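Local coordinates for protein transcriptional regulator KdgR (Pseudomonas aeruginosa, PDB 5Y6I) that probably acts as a DNA-binding transcription factor of the IclR family, with a helix-turn-helix domain joined to a GAF-like C-terminal domain, at residues M91-P100 with R253-Y261. Numbering follows the deposited sequence.
Sequences MDVLKSAAAP and RAISWRMGY
Ile255 and Met259 carry the apolar packing where helix 93-108 starts; Met259 itself follows the last residue of helix 244-258. Ile255 is a knob in a hole made by Val93, Ser96, Ala97 and Pro100. Ile255 CD1 meets Ala97 CB at 3.6 Å, and Ile255 CG1 lies against CB and CG of Pro100. Met259 covers the first turn of the other helix. Its CG is near Ser96 OG, and Met259 SD lies 3.7 Å from Val93 CB. A bend at chi3 (70°) brings Met259 CE up to the backbone, 3.4 Å from Val93 N. The same methyl touches Met91 CB, while Met91 SD lies 3.5 Å from Met259 O.

No hydrogen bond joins the two segments. The Arg258 chain bends at chi3 (46°), and its guanidinium meets Ser96 O and Pro100 CG obliquely. Arg258 NH1 is near Ser96 O, but the angle is too poor for a hydrogen bond. Within 91-100, Ser96 OG donates to Asp92 O (3.1 Å) from above the carbonyl plane, and Ser96 N binds the same oxygen. Asp92 is the N-cap, accepting weak bonds from Leu94 N and Lys95 N.

The axes of helices 93-100 and 253-258 approach to 9.4 Å at 143°, roughly antiparallel. Met91 also packs on Leu81 of the second subunit. The helix pair lies on the antiparallel sheet of the C-terminal domain. Val93 and Ile255 both rest on Val216 of strand 209-217, and Ala97 reaches Leu114 of strand 111-118.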
ATOM      1  N   MET A  91       2.084   5.274  -3.760  1.00 65.27           N
ATOM      2  CA  MET A  91       3.245   4.412  -3.940  1.00 71.75           C
ATOM      3  C   MET A  91       3.409   4.034  -5.409  1.00 72.91           C
ATOM      4  O   MET A  91       2.428   3.796  -6.119  1.00 68.19           O
ATOM      5  CB  MET A  91       3.104   3.151  -3.091  1.00 74.69           C
ATOM      6  CG  MET A  91       3.389   3.307  -1.622  1.00 72.78           C
ATOM      7  SD  MET A  91       3.373   1.702  -0.785  1.00 87.89           S
ATOM      8  CE  MET A  91       1.666   1.226  -0.995  1.00 83.81           C
ATOM      9  N   ASP A  92       4.664   4.008  -5.869  1.00 63.17           N
ATOM     10  CA  ASP A  92       4.973   3.638  -7.253  1.00 66.07           C
ATOM     11  C   ASP A  92       6.434   3.194  -7.297  1.00 66.36           C
ATOM     12  O   ASP A  92       7.337   4.034  -7.331  1.00 66.41           O
ATOM     13  CB  ASP A  92       4.726   4.788  -8.216  1.00 71.90           C
ATOM     14  CG  ASP A  92       5.091   4.429  -9.641  1.00 85.46           C
ATOM     15  OD1 ASP A  92       4.904   3.253 -10.007  1.00 90.79           O
ATOM     16  OD2 ASP A  92       5.579   5.301 -10.391  1.00 89.65           O
ATOM     17  N   VAL A  93       6.655   1.880  -7.306  1.00 66.66           N
ATOM     18  CA  VAL A  93       8.019   1.385  -7.340  1.00 61.29           C
ATOM     19  C   VAL A  93       8.733   1.853  -8.596  1.00 59.81           C
ATOM     20  O   VAL A  93       9.959   1.942  -8.610  1.00 62.07           O
ATOM     21  CB  VAL A  93       8.033  -0.152  -7.223  1.00 57.95           C
ATOM     22  CG1 VAL A  93       7.542  -0.791  -8.516  1.00 51.42           C
ATOM     23  CG2 VAL A  93       9.416  -0.650  -6.832  1.00 60.50           C
ATOM     24  N   LEU A  94       8.002   2.181  -9.659  1.00 60.56           N
ATOM     25  CA  LEU A  94       8.687   2.645 -10.861  1.00 62.59           C
ATOM     26  C   LEU A  94       9.271   4.028 -10.643  1.00 69.77           C
ATOM     27  O   LEU A  94      10.376   4.319 -11.116  1.00 74.41           O
ATOM     28  CB  LEU A  94       7.737   2.637 -12.053  1.00 58.30           C
ATOM     29  CG  LEU A  94       7.916   1.383 -12.923  1.00 60.58           C
ATOM     30  CD1 LEU A  94       7.738   0.097 -12.125  1.00 54.74           C
ATOM     31  CD2 LEU A  94       7.009   1.401 -14.158  1.00 63.67           C
ATOM     32  N   LYS A  95       8.550   4.886  -9.912  1.00 68.25           N
ATOM     33  CA  LYS A  95       9.083   6.189  -9.517  1.00 62.18           C
ATOM     34  C   LYS A  95      10.246   6.031  -8.544  1.00 57.72           C
ATOM     35  O   LYS A  95      11.371   6.469  -8.823  1.00 62.50           O
ATOM     36  CB  LYS A  95       7.967   7.041  -8.902  1.00 76.63           C
ATOM     37  CG  LYS A  95       8.403   8.417  -8.354  1.00 88.00           C
ATOM     38  CD  LYS A  95       8.453   8.461  -6.814  1.00 91.19           C
ATOM     39  CE  LYS A  95       9.483   9.485  -6.325  1.00 94.00           C
ATOM     40  NZ  LYS A  95       9.821   9.373  -4.869  1.00 92.46           N
ATOM     41  N   SER A  96      10.006   5.370  -7.405  1.00 55.42           N
ATOM     42  CA  SER A  96      11.005   5.353  -6.336  1.00 56.97           C
ATOM     43  C   SER A  96      12.296   4.662  -6.766  1.00 61.34           C
ATOM     44  O   SER A  96      13.363   4.951  -6.211  1.00 66.26           O
ATOM     45  CB  SER A  96      10.457   4.655  -5.080  1.00 59.16           C
ATOM     46  OG  SER A  96       9.069   4.879  -4.892  1.00 63.30           O
ATOM     47  N   ALA A  97      12.226   3.730  -7.718  1.00 60.95           N
ATOM     48  CA  ALA A  97      13.401   2.936  -8.067  1.00 64.28           C
ATOM     49  C   ALA A  97      14.294   3.593  -9.112  1.00 68.71           C
ATOM     50  O   ALA A  97      15.485   3.265  -9.181  1.00 67.04           O
ATOM     51  CB  ALA A  97      12.979   1.561  -8.578  1.00 58.77           C
ATOM     52  N   ALA A  98      13.751   4.520  -9.903  1.00 65.19           N
ATOM     53  CA  ALA A  98      14.433   4.981 -11.102  1.00 65.32           C
ATOM     54  C   ALA A  98      15.816   5.558 -10.800  1.00 69.94           C
ATOM     55  O   ALA A  98      16.783   5.266 -11.521  1.00 61.65           O
ATOM     56  CB  ALA A  98      13.554   5.996 -11.825  1.00 60.93           C
ATOM     57  N   ALA A  99      15.942   6.369  -9.731  1.00 68.97           N
ATOM     58  CA  ALA A  99      17.259   6.929  -9.419  1.00 67.93           C
ATOM     59  C   ALA A  99      18.209   5.881  -8.866  1.00 68.50           C
ATOM     60  O   ALA A  99      19.328   5.757  -9.394  1.00 68.77           O
ATOM     61  CB  ALA A  99      17.130   8.129  -8.472  1.00 59.80           C
ATOM     62  N   PRO A 100      17.866   5.109  -7.829  1.00 64.51           N
ATOM     63  CA  PRO A 100      18.845   4.149  -7.292  1.00 59.22           C
ATOM     64  C   PRO A 100      19.261   3.060  -8.287  1.00 60.65           C
ATOM     65  O   PRO A 100      20.379   2.532  -8.171  1.00 58.23           O
ATOM     66  CB  PRO A 100      18.129   3.563  -6.072  1.00 50.97           C
ATOM     67  CG  PRO A 100      17.121   4.622  -5.679  1.00 54.57           C
ATOM     68  CD  PRO A 100      16.657   5.190  -6.983  1.00 59.42           C
ATOM     69  N   ARG A 253      16.983  -2.518  -0.373  1.00 63.05           N
ATOM     70  CA  ARG A 253      16.484  -2.095   0.930  1.00 58.29           C
ATOM     71  C   ARG A 253      16.207  -0.603   0.967  1.00 68.80           C
ATOM     72  O   ARG A 253      15.294  -0.159   1.679  1.00 71.73           O
ATOM     73  CB  ARG A 253      17.472  -2.467   2.018  1.00 57.36           C
ATOM     74  CG  ARG A 253      17.359  -3.911   2.417  1.00 64.52           C
ATOM     75  CD  ARG A 253      18.668  -4.409   2.968  1.00 73.76           C
ATOM     76  NE  ARG A 253      18.599  -5.833   3.245  1.00 83.45           N
ATOM     77  CZ  ARG A 253      19.626  -6.562   3.657  1.00 87.10           C
ATOM     78  NH1 ARG A 253      19.463  -7.858   3.884  1.00 94.15           N
ATOM     79  NH2 ARG A 253      20.811  -5.996   3.843  1.00 84.82           N
ATOM     80  N   ALA A 254      16.972   0.190   0.216  1.00 69.45           N
ATOM     81  CA  ALA A 254      16.698   1.625   0.183  1.00 70.01           C
ATOM     82  C   ALA A 254      15.380   1.902  -0.523  1.00 66.86           C
ATOM     83  O   ALA A 254      14.496   2.564   0.031  1.00 73.27           O
ATOM     84  CB  ALA A 254      17.845   2.375  -0.494  1.00 71.45           C
ATOM     85  N   ILE A 255      15.230   1.389  -1.752  1.00 61.78           N
ATOM     86  CA  ILE A 255      13.983   1.569  -2.493  1.00 59.57           C
ATOM     87  C   ILE A 255      12.793   1.132  -1.646  1.00 67.37           C
ATOM     88  O   ILE A 255      11.746   1.793  -1.632  1.00 61.29           O
ATOM     89  CB  ILE A 255      14.027   0.793  -3.821  1.00 54.87           C
ATOM     90  CG1 ILE A 255      15.218   1.210  -4.680  1.00 54.76           C
ATOM     91  CG2 ILE A 255      12.719   0.967  -4.596  1.00 51.56           C
ATOM     92  CD1 ILE A 255      15.271   0.463  -6.020  1.00 44.19           C
ATOM     93  N   SER A 256      12.943   0.019  -0.918  1.00 64.41           N
ATOM     94  CA  SER A 256      11.859  -0.476  -0.085  1.00 60.92           C
ATOM     95  C   SER A 256      11.510   0.526   0.996  1.00 65.79           C
ATOM     96  O   SER A 256      10.366   0.983   1.094  1.00 65.87           O
ATOM     97  CB  SER A 256      12.236  -1.814   0.551  1.00 65.38           C
ATOM     98  OG  SER A 256      12.071  -2.877  -0.365  1.00 72.06           O
ATOM     99  N   TRP A 257      12.491   0.855   1.840  1.00 67.49           N
ATOM    100  CA  TRP A 257      12.256   1.759   2.959  1.00 62.47           C
ATOM    101  C   TRP A 257      11.698   3.094   2.487  1.00 68.04           C
ATOM    102  O   TRP A 257      10.967   3.758   3.231  1.00 67.94           O
ATOM    103  CB  TRP A 257      13.556   1.942   3.733  1.00 64.11           C
ATOM    104  CG  TRP A 257      13.536   2.922   4.860  1.00 70.62           C
ATOM    105  CD1 TRP A 257      13.461   2.643   6.194  1.00 75.33           C
ATOM    106  CD2 TRP A 257      13.652   4.342   4.752  1.00 75.97           C
ATOM    107  NE1 TRP A 257      13.498   3.808   6.922  1.00 83.15           N
ATOM    108  CE2 TRP A 257      13.614   4.866   6.057  1.00 81.39           C
ATOM    109  CE3 TRP A 257      13.770   5.226   3.669  1.00 77.47           C
ATOM    110  CZ2 TRP A 257      13.691   6.236   6.313  1.00 80.63           C
ATOM    111  CZ3 TRP A 257      13.840   6.579   3.918  1.00 75.91           C
ATOM    112  CH2 TRP A 257      13.801   7.074   5.232  1.00 78.80           C
ATOM    113  N   ARG A 258      11.994   3.496   1.252  1.00 67.63           N
ATOM    114  CA  ARG A 258      11.390   4.728   0.761  1.00 73.09           C
ATOM    115  C   ARG A 258       9.926   4.550   0.391  1.00 70.47           C
ATOM    116  O   ARG A 258       9.187   5.543   0.331  1.00 74.23           O
ATOM    117  CB  ARG A 258      12.190   5.269  -0.425  1.00 80.45           C
ATOM    118  CG  ARG A 258      13.447   6.001   0.051  1.00 91.92           C
ATOM    119  CD  ARG A 258      14.533   6.138  -1.008  1.00 96.05           C
ATOM    120  NE  ARG A 258      13.989   6.567  -2.289  1.00101.81           N
ATOM    121  CZ  ARG A 258      14.724   7.068  -3.274  1.00104.49           C
ATOM    122  NH1 ARG A 258      14.156   7.425  -4.420  1.00106.60           N
ATOM    123  NH2 ARG A 258      16.031   7.226  -3.103  1.00107.32           N
ATOM    124  N   MET A 259       9.496   3.319   0.143  1.00 57.20           N
ATOM    125  CA  MET A 259       8.096   3.007  -0.054  1.00 63.10           C
ATOM    126  C   MET A 259       7.383   2.668   1.252  1.00 54.54           C
ATOM    127  O   MET A 259       6.232   2.240   1.221  1.00 48.47           O
ATOM    128  CB  MET A 259       7.966   1.859  -1.053  1.00 69.93           C
ATOM    129  CG  MET A 259       8.636   2.185  -2.378  1.00 76.94           C
ATOM    130  SD  MET A 259       8.089   1.145  -3.729  1.00 79.84           S
ATOM    131  CE  MET A 259       6.435   1.779  -3.907  1.00 78.99           C
ATOM    132  N   GLY A 260       8.031   2.835   2.394  1.00 52.57           N
ATOM    133  CA  GLY A 260       7.345   2.681   3.654  1.00 53.63           C
ATOM    134  C   GLY A 260       7.579   1.363   4.334  1.00 53.59           C
ATOM    135  O   GLY A 260       7.115   1.169   5.466  1.00 58.55           O
ATOM    136  N   TYR A 261       8.296   0.465   3.691  1.00 56.87           N
ATOM    137  CA  TYR A 261       8.488  -0.876   4.215  1.00 60.22           C
ATOM    138  C   TYR A 261       9.393  -0.819   5.431  1.00 56.50           C
ATOM    139  O   TYR A 261      10.440  -0.177   5.400  1.00 57.95           O
ATOM    140  CB  TYR A 261       9.090  -1.766   3.118  1.00 69.77           C
ATOM    141  CG  TYR A 261       9.340  -3.176   3.572  1.00 73.69           C
ATOM    142  CD1 TYR A 261       8.299  -3.966   4.033  1.00 70.48           C
ATOM    143  CD2 TYR A 261      10.619  -3.715   3.552  1.00 78.45           C
ATOM    144  CE1 TYR A 261       8.519  -5.245   4.462  1.00 74.13           C
ATOM    145  CE2 TYR A 261      10.850  -5.006   3.970  1.00 83.97           C
ATOM    146  CZ  TYR A 261       9.796  -5.763   4.435  1.00 84.99           C
ATOM    147  OH  TYR A 261      10.016  -7.053   4.863  1.00 94.31           O
TER